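Fatty acid-binding protein 2 (Manduca sexta, PDB 1MDC) binds fatty acids in a 1:1 molar ratio, holding the hydrophobic ligand in the interior of its beta-barrel. Local coordinates at residues Val62-Gly67 / Tyr84-Asn89; Glu14-Phe19 / Val115-Ser120; Gly88-His93 / Thr103-Tyr108. All coordinates share one frame; numbering follows the deposited sequence.

Contact 1 (Val62-Gly67 / Tyr84-Asn89). With SO4 (sulfate ion), chain B.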
loop_
_atom_site.group_PDB
_atom_site.type_symbol
_atom_site.label_atom_id
_atom_site.label_comp_id
_atom_site.label_asym_id
_atom_site.label_seq_id
_atom_site.Cartn_x
_atom_site.Cartn_y
_atom_site.Cartn_z
ATOM N N VAL A 62 0.570 7.184 -9.866
ATOM C CA VAL A 62 1.433 6.250 -10.591
ATOM C C VAL A 62 0.613 5.235 -11.403
ATOM O O VAL A 62 -0.446 4.790 -10.966
ATOM C CB VAL A 62 2.253 5.530 -9.549
ATOM C CG1 VAL A 62 3.212 4.614 -10.253
ATOM C CG2 VAL A 62 2.997 6.621 -8.776
ATOM N N SER A 63 1.091 4.867 -12.594
ATOM C CA SER A 63 0.381 3.912 -13.456
ATOM C C SER A 63 1.145 2.615 -13.510
ATOM O O SER A 63 2.387 2.592 -13.376
ATOM C CB SER A 63 0.264 4.347 -14.960
ATOM O OG SER A 63 -0.369 5.585 -14.981
ATOM N N PHE A 64 0.397 1.535 -13.727
ATOM C CA PHE A 64 1.040 0.240 -13.803
ATOM C C PHE A 64 0.142 -0.724 -14.526
ATOM O O PHE A 64 -1.030 -0.418 -14.722
ATOM C CB PHE A 64 1.301 -0.413 -12.358
ATOM C CG PHE A 64 0.089 -0.421 -11.478
ATOM C CD1 PHE A 64 -0.786 -1.489 -11.496
ATOM C CD2 PHE A 64 -0.159 0.654 -10.613
ATOM C CE1 PHE A 64 -1.938 -1.495 -10.675
ATOM C CE2 PHE A 64 -1.291 0.674 -9.816
ATOM C CZ PHE A 64 -2.185 -0.416 -9.860
ATOM N N LYS A 65 0.745 -1.860 -14.894
ATOM C CA LYS A 65 0.108 -2.992 -15.570
ATOM C C LYS A 65 0.159 -4.167 -14.613
ATOM O O LYS A 65 1.167 -4.370 -13.958
ATOM C CB LYS A 65 0.672 -3.531 -16.890
ATOM C CG LYS A 65 0.859 -2.383 -17.850
ATOM C CD LYS A 65 1.213 -2.746 -19.286
ATOM C CE LYS A 65 1.444 -1.484 -20.119
ATOM N NZ LYS A 65 0.338 -1.114 -20.991
ATOM N N SER A 66 -0.922 -4.933 -14.542
ATOM C CA SER A 66 -0.974 -6.095 -13.672
ATOM C C SER A 66 0.071 -7.137 -14.068
ATOM O O SER A 66 0.184 -7.492 -15.226
ATOM C CB SER A 66 -2.387 -6.672 -13.662
ATOM O OG SER A 66 -2.485 -7.781 -12.798
ATOM N N GLY A 67 0.868 -7.640 -13.131
ATOM C CA GLY A 67 1.861 -8.646 -13.475
ATOM C C GLY A 67 3.226 -8.143 -13.915
ATOM O O GLY A 67 4.117 -8.936 -14.210
ATOM N N TYR A 84 2.104 -5.266 -8.946
ATOM C CA TYR A 84 0.751 -5.395 -8.483
ATOM C C TYR A 84 0.050 -6.404 -9.385
ATOM O O TYR A 84 0.332 -6.459 -10.570
ATOM C CB TYR A 84 -0.058 -4.123 -8.693
ATOM C CG TYR A 84 0.236 -2.906 -7.864
ATOM C CD1 TYR A 84 1.396 -2.146 -8.105
ATOM C CD2 TYR A 84 -0.653 -2.533 -6.854
ATOM C CE1 TYR A 84 1.629 -1.018 -7.347
ATOM C CE2 TYR A 84 -0.414 -1.429 -6.080
ATOM C CZ TYR A 84 0.744 -0.654 -6.348
ATOM O OH TYR A 84 0.973 0.481 -5.599
ATOM N N THR A 85 -0.853 -7.190 -8.803
ATOM C CA THR A 85 -1.690 -8.196 -9.458
ATOM C C THR A 85 -3.099 -7.691 -9.167
ATOM O O THR A 85 -3.422 -7.527 -7.982
ATOM C CB THR A 85 -1.582 -9.576 -8.795
ATOM O OG1 THR A 85 -0.287 -10.029 -9.145
ATOM C CG2 THR A 85 -2.593 -10.449 -9.477
ATOM N N VAL A 86 -3.899 -7.414 -10.221
ATOM C CA VAL A 86 -5.285 -6.931 -10.115
ATOM C C VAL A 86 -6.159 -8.136 -10.478
ATOM O O VAL A 86 -6.019 -8.671 -11.593
ATOM C CB VAL A 86 -5.536 -5.762 -11.031
ATOM C CG1 VAL A 86 -6.944 -5.322 -10.734
ATOM C CG2 VAL A 86 -4.595 -4.633 -10.609
ATOM N N ASP A 87 -7.020 -8.600 -9.548
ATOM C CA ASP A 87 -7.851 -9.776 -9.808
ATOM C C ASP A 87 -9.171 -9.528 -9.167
ATOM O O ASP A 87 -9.420 -9.854 -8.009
ATOM C CB ASP A 87 -7.122 -11.065 -9.282
ATOM C CG ASP A 87 -7.686 -12.459 -9.558
ATOM O OD1 ASP A 87 -8.837 -12.492 -10.145
ATOM O OD2 ASP A 87 -7.143 -13.476 -9.241
ATOM N N GLY A 88 -10.003 -8.904 -9.957
ATOM C CA GLY A 88 -11.328 -8.569 -9.486
ATOM C C GLY A 88 -11.295 -7.510 -8.360
ATOM O O GLY A 88 -10.812 -6.397 -8.515
ATOM N N ASN A 89 -11.837 -7.872 -7.204
ATOM C CA ASN A 89 -11.881 -6.963 -6.073
ATOM C C ASN A 89 -10.627 -7.103 -5.188
ATOM O O ASN A 89 -10.538 -6.454 -4.162
ATOM C CB ASN A 89 -13.106 -7.196 -5.153
ATOM C CG ASN A 89 -13.023 -8.655 -4.698
ATOM O OD1 ASN A 89 -13.447 -9.560 -5.451
ATOM N ND2 ASN A 89 -12.444 -8.920 -3.531
HETATM S S SO4 B . -0.584 0.500 -2.260
HETATM O O1 SO4 B . -1.097 0.051 -3.559
HETATM O O2 SO4 B . -1.675 0.995 -1.447
HETATM O O3 SO4 B . 0.026 -0.615 -1.522
HETATM O O4 SO4 B . 0.407 1.592 -2.479
HETATM O O HOH W 1 2.585 -4.081 -11.505
#
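Tyr84 O is gripped twice from the turn after strand 60-64: Gly67 N donates a nearly straight hydrogen bond of 2.9 Å to Tyr84 O, lying in the carbonyl plane, and Ser66 CA brings a CA-H...O contact to the same oxygen at 3.4 Å. Two residues on from Tyr84, Val86 N donates to Ser66 OG (3.0 Å, 170° at the hydrogen). A water accepts from Tyr84 N and lies 2.8 Å from Lys65 O, linking the two backbones. Strands 60-64 and 70-74 are the two ends of the sheet, flanking the gap of the fatty-acid-binding-protein barrel; these bonds tie the end of 60-64 to 78-87, the strand beyond 70-74. The rings of Phe64 and Tyr84 stack face to face, centroids 4.1 Å apart and planes only 8° from parallel, while the two side chains cross at about a right angle. Phe64 CE1 lies 3.8 Å from Tyr84 CB, and Val86 CG2 closes on the Phe64 edge. Phe70 touches both side chains. At the far end of Tyr84, its OH approaches O1 of a sulfate ion to 2.9 Å, with that oxygen in the plane of the ring.

Contact 2 (Glu14-Phe19 / Val115-Ser120)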
loop_
_atom_site.group_PDB
_atom_site.type_symbol
_atom_site.label_atom_id
_atom_site.label_comp_id
_atom_site.label_asym_id
_atom_site.label_seq_id
_atom_site.Cartn_x
_atom_site.Cartn_y
_atom_site.Cartn_z
ATOM N N GLU A 14 -3.836 -1.697 12.675
ATOM C CA GLU A 14 -3.372 -2.522 13.768
ATOM C C GLU A 14 -2.033 -3.129 13.429
ATOM O O GLU A 14 -1.853 -3.548 12.296
ATOM C CB GLU A 14 -4.369 -3.716 13.926
ATOM C CG GLU A 14 -5.754 -3.210 14.170
ATOM C CD GLU A 14 -6.775 -4.287 14.222
ATOM O OE1 GLU A 14 -6.918 -4.949 13.110
ATOM O OE2 GLU A 14 -7.394 -4.505 15.203
ATOM N N ASN A 15 -1.113 -3.180 14.409
ATOM C CA ASN A 15 0.216 -3.765 14.226
ATOM C C ASN A 15 1.050 -3.127 13.137
ATOM O O ASN A 15 2.007 -3.736 12.661
ATOM C CB ASN A 15 0.129 -5.313 14.004
ATOM C CG ASN A 15 -0.490 -6.020 15.202
ATOM O OD1 ASN A 15 -0.477 -5.501 16.331
ATOM N ND2 ASN A 15 -1.050 -7.194 14.972
ATOM N N PHE A 16 0.701 -1.905 12.742
ATOM C CA PHE A 16 1.462 -1.247 11.700
ATOM C C PHE A 16 2.860 -0.866 12.186
ATOM O O PHE A 16 3.837 -0.951 11.473
ATOM C CB PHE A 16 0.666 -0.102 11.057
ATOM C CG PHE A 16 1.231 0.526 9.781
ATOM C CD1 PHE A 16 1.599 -0.259 8.700
ATOM C CD2 PHE A 16 1.349 1.922 9.691
ATOM C CE1 PHE A 16 2.083 0.336 7.522
ATOM C CE2 PHE A 16 1.851 2.529 8.534
ATOM C CZ PHE A 16 2.214 1.722 7.459
ATOM N N ASP A 17 2.972 -0.451 13.419
ATOM C CA ASP A 17 4.292 -0.096 13.914
ATOM C C ASP A 17 5.234 -1.304 13.890
ATOM O O ASP A 17 6.422 -1.229 13.583
ATOM C CB ASP A 17 4.117 0.450 15.345
ATOM C CG ASP A 17 5.442 0.875 15.983
ATOM O OD1 ASP A 17 5.751 2.121 15.742
ATOM O OD2 ASP A 17 6.154 0.160 16.670
ATOM N N GLY A 18 4.677 -2.461 14.220
ATOM C CA GLY A 18 5.416 -3.711 14.249
ATOM C C GLY A 18 5.922 -4.057 12.897
ATOM O O GLY A 18 7.061 -4.480 12.722
ATOM N N PHE A 19 5.058 -3.864 11.915
ATOM C CA PHE A 19 5.484 -4.155 10.571
ATOM C C PHE A 19 6.605 -3.191 10.139
ATOM O O PHE A 19 7.556 -3.605 9.495
ATOM C CB PHE A 19 4.297 -3.961 9.520
ATOM C CG PHE A 19 4.800 -3.833 8.110
ATOM C CD1 PHE A 19 5.294 -4.934 7.421
ATOM C CD2 PHE A 19 4.774 -2.606 7.473
ATOM C CE1 PHE A 19 5.753 -4.814 6.114
ATOM C CE2 PHE A 19 5.256 -2.467 6.154
ATOM C CZ PHE A 19 5.735 -3.559 5.478
ATOM N N VAL A 115 -6.604 -3.810 4.117
ATOM C CA VAL A 115 -5.296 -4.146 3.608
ATOM C C VAL A 115 -4.625 -5.015 4.664
ATOM O O VAL A 115 -4.549 -4.609 5.814
ATOM C CB VAL A 115 -4.418 -2.877 3.417
ATOM C CG1 VAL A 115 -3.033 -3.294 2.867
ATOM C CG2 VAL A 115 -5.012 -1.913 2.352
ATOM N N THR A 116 -4.178 -6.195 4.273
ATOM C CA THR A 116 -3.532 -7.115 5.179
ATOM C C THR A 116 -2.086 -7.104 4.744
ATOM O O THR A 116 -1.807 -7.331 3.582
ATOM C CB THR A 116 -4.109 -8.495 4.980
ATOM O OG1 THR A 116 -5.499 -8.326 5.270
ATOM C CG2 THR A 116 -3.500 -9.426 6.058
ATOM N N ILE A 117 -1.179 -6.849 5.676
ATOM C CA ILE A 117 0.221 -6.796 5.352
ATOM C C ILE A 117 1.051 -7.811 6.079
ATOM O O ILE A 117 0.916 -7.941 7.291
ATOM C CB ILE A 117 0.601 -5.413 5.933
ATOM C CG1 ILE A 117 -0.225 -4.290 5.267
ATOM C CG2 ILE A 117 2.060 -5.231 5.594
ATOM C CD1 ILE A 117 0.018 -2.881 5.831
ATOM N N THR A 118 1.893 -8.517 5.329
ATOM C CA THR A 118 2.787 -9.532 5.868
ATOM C C THR A 118 4.212 -9.165 5.430
ATOM O O THR A 118 4.394 -8.477 4.419
ATOM C CB THR A 118 2.381 -10.941 5.559
ATOM O OG1 THR A 118 2.143 -11.046 4.182
ATOM C CG2 THR A 118 1.145 -11.350 6.366
ATOM N N SER A 119 5.239 -9.588 6.185
ATOM C CA SER A 119 6.638 -9.258 5.868
ATOM C C SER A 119 7.543 -10.469 5.977
ATOM O O SER A 119 7.250 -11.399 6.716
ATOM C CB SER A 119 6.983 -8.354 7.052
ATOM O OG SER A 119 8.329 -8.278 7.333
ATOM N N SER A 120 8.646 -10.494 5.262
ATOM C CA SER A 120 9.489 -11.668 5.384
ATOM C C SER A 120 10.342 -11.601 6.658
ATOM O O SER A 120 11.046 -12.550 6.987
ATOM C CB SER A 120 10.414 -11.812 4.167
ATOM O OG SER A 120 11.173 -10.619 4.054
#
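Phe16 and Phe19, one helical turn apart on helix 16-21, both meet Ile117 of strand 112-119. The helix belongs to the helix-turn-helix that covers one end of the barrel in fatty-acid-binding proteins, so the contact joins this helical cap to the wall strand 112-119. It is made by apolar groups of the side chains. Asn15 sits at the N-cap position, just before the helix; its backbone O accepts the first helical bond, from Phe19 N at 3.1 Å. Phe16 comes next, its CG anti to the backbone N (chi1 -169°). Phe16 CE1 and CD1 meet Ile117 CD1 at 4.2 Å, the two side chains crossing obliquely. The same ring makes a cation-pi contact with Arg128, which brings the helix next to a residue that binds hexadecanoate. Phe19 carries more of the interface. Ile117 CG2 projects over the centre of its ring, 3.8 Å from the centroid and 13° off the normal, a CH-pi contact between side chains that cross at about a right angle. Phe19 also touches the bound palmitic acid. Ser119 OG turns to other partners, accepting from Asn121 N and pairing with Ser22 OG, and leaves its methylene to the ring: Ser119 CB lies near the plane of Phe19, 3.8 Å from Phe19 CD1.

Contact 3 (Gly88-His93 / Thr103-Tyr108); sequences GNVVTH and TFKKEY. With SO4 (sulfate ion), chain B.
Strands 90-93 and 103-108 run antiparallel, with Val91 facing Lys106 and His93 facing Phe104 as hydrogen-bonded pairs, alternating with the non-hydrogen-bonded pairs Val90-Glu107 and Thr92-Lys105. Each hydrogen-bonded pair makes both of its N-H...O bonds, and Tyr108 N adds one more to Asn89 O at 3.0 Å, almost perfectly straight. On the face with Val90, Thr92, Lys105 and Glu107 the contacts are light: Thr92 CG2 meets Thr103 CG2 at 4.0 Å, and Val90 CG1 rests near the aliphatic part of Lys105. The other face, turned into the barrel, is richer. Val91 CG2 touches the edge of Tyr108 at CE1 (3.9 Å). His93 and Phe104 lie side by side, pointing the same way, their ring planes oblique at 59° and Phe104 CD2 3.9 Å from His93 ND1. Lys106 first runs beside Val91, its CB 3.2 Å from Val91 O, then bends at chi3 (57°), turning CE out of the line of the chain; the end of the side chain leads away from the neighbouring strand. There Lys106 NZ donates to sulfate O1 at 2.7 Å and to O2, and also bonds Gln40 OE1. His93 ND1 reaches the same ion, which probably comes from the crystallisation liquor, from its ring plane, donating to sulfate O3 at 2.8 Å, while His93 NE2 is bonded to Ser82 OG, so both ring nitrogens are engaged and the ring's rotation is fixed. The anion probably moderates any repulsion of Lys106 by a charged His93. This is a beta hairpin of the fatty-acid-binding-protein barrel, whose inward face lines the fatty-acid cavity, with Lys106 touching the bound palmitic acid and bonded to the ligand-binding Gln40.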
loop_
_atom_site.group_PDB
_atom_site.type_symbol
_atom_site.label_atom_id
_atom_site.label_comp_id
_atom_site.label_asym_id
_atom_site.label_seq_id
_atom_site.Cartn_x
_atom_site.Cartn_y
_atom_site.Cartn_z
ATOM N N GLY A 88 -10.003 -8.904 -9.957
ATOM C CA GLY A 88 -11.328 -8.569 -9.486
ATOM C C GLY A 88 -11.295 -7.510 -8.360
ATOM O O GLY A 88 -10.812 -6.397 -8.515
ATOM N N ASN A 89 -11.837 -7.872 -7.204
ATOM C CA ASN A 89 -11.881 -6.963 -6.073
ATOM C C ASN A 89 -10.627 -7.103 -5.188
ATOM O O ASN A 89 -10.538 -6.454 -4.162
ATOM C CB ASN A 89 -13.106 -7.196 -5.153
ATOM C CG ASN A 89 -13.023 -8.655 -4.698
ATOM O OD1 ASN A 89 -13.447 -9.560 -5.451
ATOM N ND2 ASN A 89 -12.444 -8.920 -3.531
ATOM N N VAL A 90 -9.678 -7.940 -5.572
ATOM C CA VAL A 90 -8.464 -8.114 -4.772
ATOM C C VAL A 90 -7.250 -7.603 -5.533
ATOM O O VAL A 90 -6.984 -8.100 -6.627
ATOM C CB VAL A 90 -8.148 -9.622 -4.460
ATOM C CG1 VAL A 90 -6.893 -9.724 -3.570
ATOM C CG2 VAL A 90 -9.302 -10.202 -3.703
ATOM N N VAL A 91 -6.522 -6.634 -4.972
ATOM C CA VAL A 91 -5.330 -6.096 -5.610
ATOM C C VAL A 91 -4.171 -6.496 -4.682
ATOM O O VAL A 91 -4.248 -6.161 -3.508
ATOM C CB VAL A 91 -5.458 -4.565 -5.622
ATOM C CG1 VAL A 91 -4.169 -3.996 -6.243
ATOM C CG2 VAL A 91 -6.630 -4.212 -6.571
ATOM N N THR A 92 -3.143 -7.212 -5.164
ATOM C CA THR A 92 -2.046 -7.617 -4.298
ATOM C C THR A 92 -0.819 -6.900 -4.744
ATOM O O THR A 92 -0.483 -6.939 -5.910
ATOM C CB THR A 92 -1.801 -9.112 -4.489
ATOM O OG1 THR A 92 -2.998 -9.798 -4.151
ATOM C CG2 THR A 92 -0.735 -9.641 -3.558
ATOM N N HIS A 93 -0.163 -6.241 -3.825
ATOM C CA HIS A 93 1.046 -5.523 -4.167
ATOM C C HIS A 93 2.198 -6.203 -3.491
ATOM O O HIS A 93 2.192 -6.244 -2.267
ATOM C CB HIS A 93 0.903 -4.153 -3.499
ATOM C CG HIS A 93 1.931 -3.126 -3.802
ATOM N ND1 HIS A 93 1.830 -1.769 -3.286
ATOM C CD2 HIS A 93 3.047 -3.242 -4.523
ATOM C CE1 HIS A 93 2.887 -1.142 -3.780
ATOM N NE2 HIS A 93 3.647 -1.956 -4.486
ATOM N N THR A 103 4.084 -8.125 1.460
ATOM C CA THR A 103 2.879 -8.314 0.657
ATOM C C THR A 103 1.773 -7.466 1.232
ATOM O O THR A 103 1.517 -7.490 2.420
ATOM C CB THR A 103 2.459 -9.823 0.691
ATOM O OG1 THR A 103 3.459 -10.528 0.001
ATOM C CG2 THR A 103 1.166 -10.045 -0.056
ATOM N N PHE A 104 1.119 -6.687 0.404
ATOM C CA PHE A 104 0.025 -5.857 0.873
ATOM C C PHE A 104 -1.191 -6.360 0.084
ATOM O O PHE A 104 -1.266 -6.122 -1.121
ATOM C CB PHE A 104 0.201 -4.367 0.557
ATOM C CG PHE A 104 1.548 -3.836 1.015
ATOM C CD1 PHE A 104 1.801 -3.564 2.315
ATOM C CD2 PHE A 104 2.545 -3.584 0.044
ATOM C CE1 PHE A 104 3.068 -3.059 2.700
ATOM C CE2 PHE A 104 3.784 -3.079 0.402
ATOM C CZ PHE A 104 4.039 -2.836 1.743
ATOM N N LYS A 105 -2.104 -7.089 0.746
ATOM C CA LYS A 105 -3.310 -7.655 0.119
ATOM C C LYS A 105 -4.453 -6.651 0.307
ATOM O O LYS A 105 -4.885 -6.399 1.440
ATOM C CB LYS A 105 -3.578 -9.081 0.648
ATOM C CG LYS A 105 -4.683 -9.871 -0.118
ATOM C CD LYS A 105 -4.978 -11.213 0.590
ATOM C CE LYS A 105 -6.371 -11.889 0.508
ATOM N NZ LYS A 105 -6.311 -13.318 0.142
ATOM N N LYS A 106 -4.914 -6.048 -0.804
ATOM C CA LYS A 106 -5.972 -5.045 -0.719
ATOM C C LYS A 106 -7.297 -5.618 -1.172
ATOM O O LYS A 106 -7.450 -5.949 -2.323
ATOM C CB LYS A 106 -5.576 -3.904 -1.625
ATOM C CG LYS A 106 -4.140 -3.472 -1.387
ATOM C CD LYS A 106 -3.595 -2.280 -2.221
ATOM C CE LYS A 106 -4.348 -0.978 -2.131
ATOM N NZ LYS A 106 -3.779 0.048 -3.056
ATOM N N GLU A 107 -8.237 -5.743 -0.256
ATOM C CA GLU A 107 -9.535 -6.295 -0.577
ATOM C C GLU A 107 -10.623 -5.251 -0.518
ATOM O O GLU A 107 -10.872 -4.670 0.528
ATOM C CB GLU A 107 -9.854 -7.467 0.374
ATOM C CG GLU A 107 -8.924 -8.694 0.203
ATOM C CD GLU A 107 -9.243 -9.753 1.237
ATOM O OE1 GLU A 107 -8.907 -9.660 2.402
ATOM O OE2 GLU A 107 -9.976 -10.729 0.796
ATOM N N TYR A 108 -11.292 -4.999 -1.646
ATOM C CA TYR A 108 -12.358 -4.007 -1.662
ATOM C C TYR A 108 -13.735 -4.659 -1.590
ATOM O O TYR A 108 -13.965 -5.655 -2.240
ATOM C CB TYR A 108 -12.305 -3.295 -3.007
ATOM C CG TYR A 108 -11.055 -2.413 -3.229
ATOM C CD1 TYR A 108 -9.893 -2.979 -3.788
ATOM C CD2 TYR A 108 -11.081 -1.062 -2.904
ATOM C CE1 TYR A 108 -8.758 -2.197 -4.008
ATOM C CE2 TYR A 108 -9.954 -0.258 -3.125
ATOM C CZ TYR A 108 -8.811 -0.842 -3.689
ATOM O OH TYR A 108 -7.681 -0.055 -3.921
HETATM S S SO4 B . -0.584 0.500 -2.260
HETATM O O1 SO4 B . -1.097 0.051 -3.559
HETATM O O2 SO4 B . -1.675 0.995 -1.447
HETATM O O3 SO4 B . 0.026 -0.615 -1.522
HETATM O O4 SO4 B . 0.407 1.592 -2.479
#

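Contacts 1 and 3 are close neighbours, their centres 9 Å apart; they share Gly88 and Asn89, and strands 78-87 and 90-97 join through the backbone bond from Thr92 N to Thr85 O (2.8 Å). Tyr84 stacks on His93 where the two meet, and one sulfate ion is reached from both. Contact 2 lies across the chain's centre from contact 1, 21 Å between centres and without touching it. It adjoins contact 3 through neighbouring strands: Phe104 CD1 packs on Ile117 CG1 at 3.7 Å and Phe104 CE1 on Phe19 CZ at 3.9 Å. Palmitic acid touches Phe19 of contact 2 and Lys106 of contact 3, and lies about 7 Å from the Tyr84 side chain.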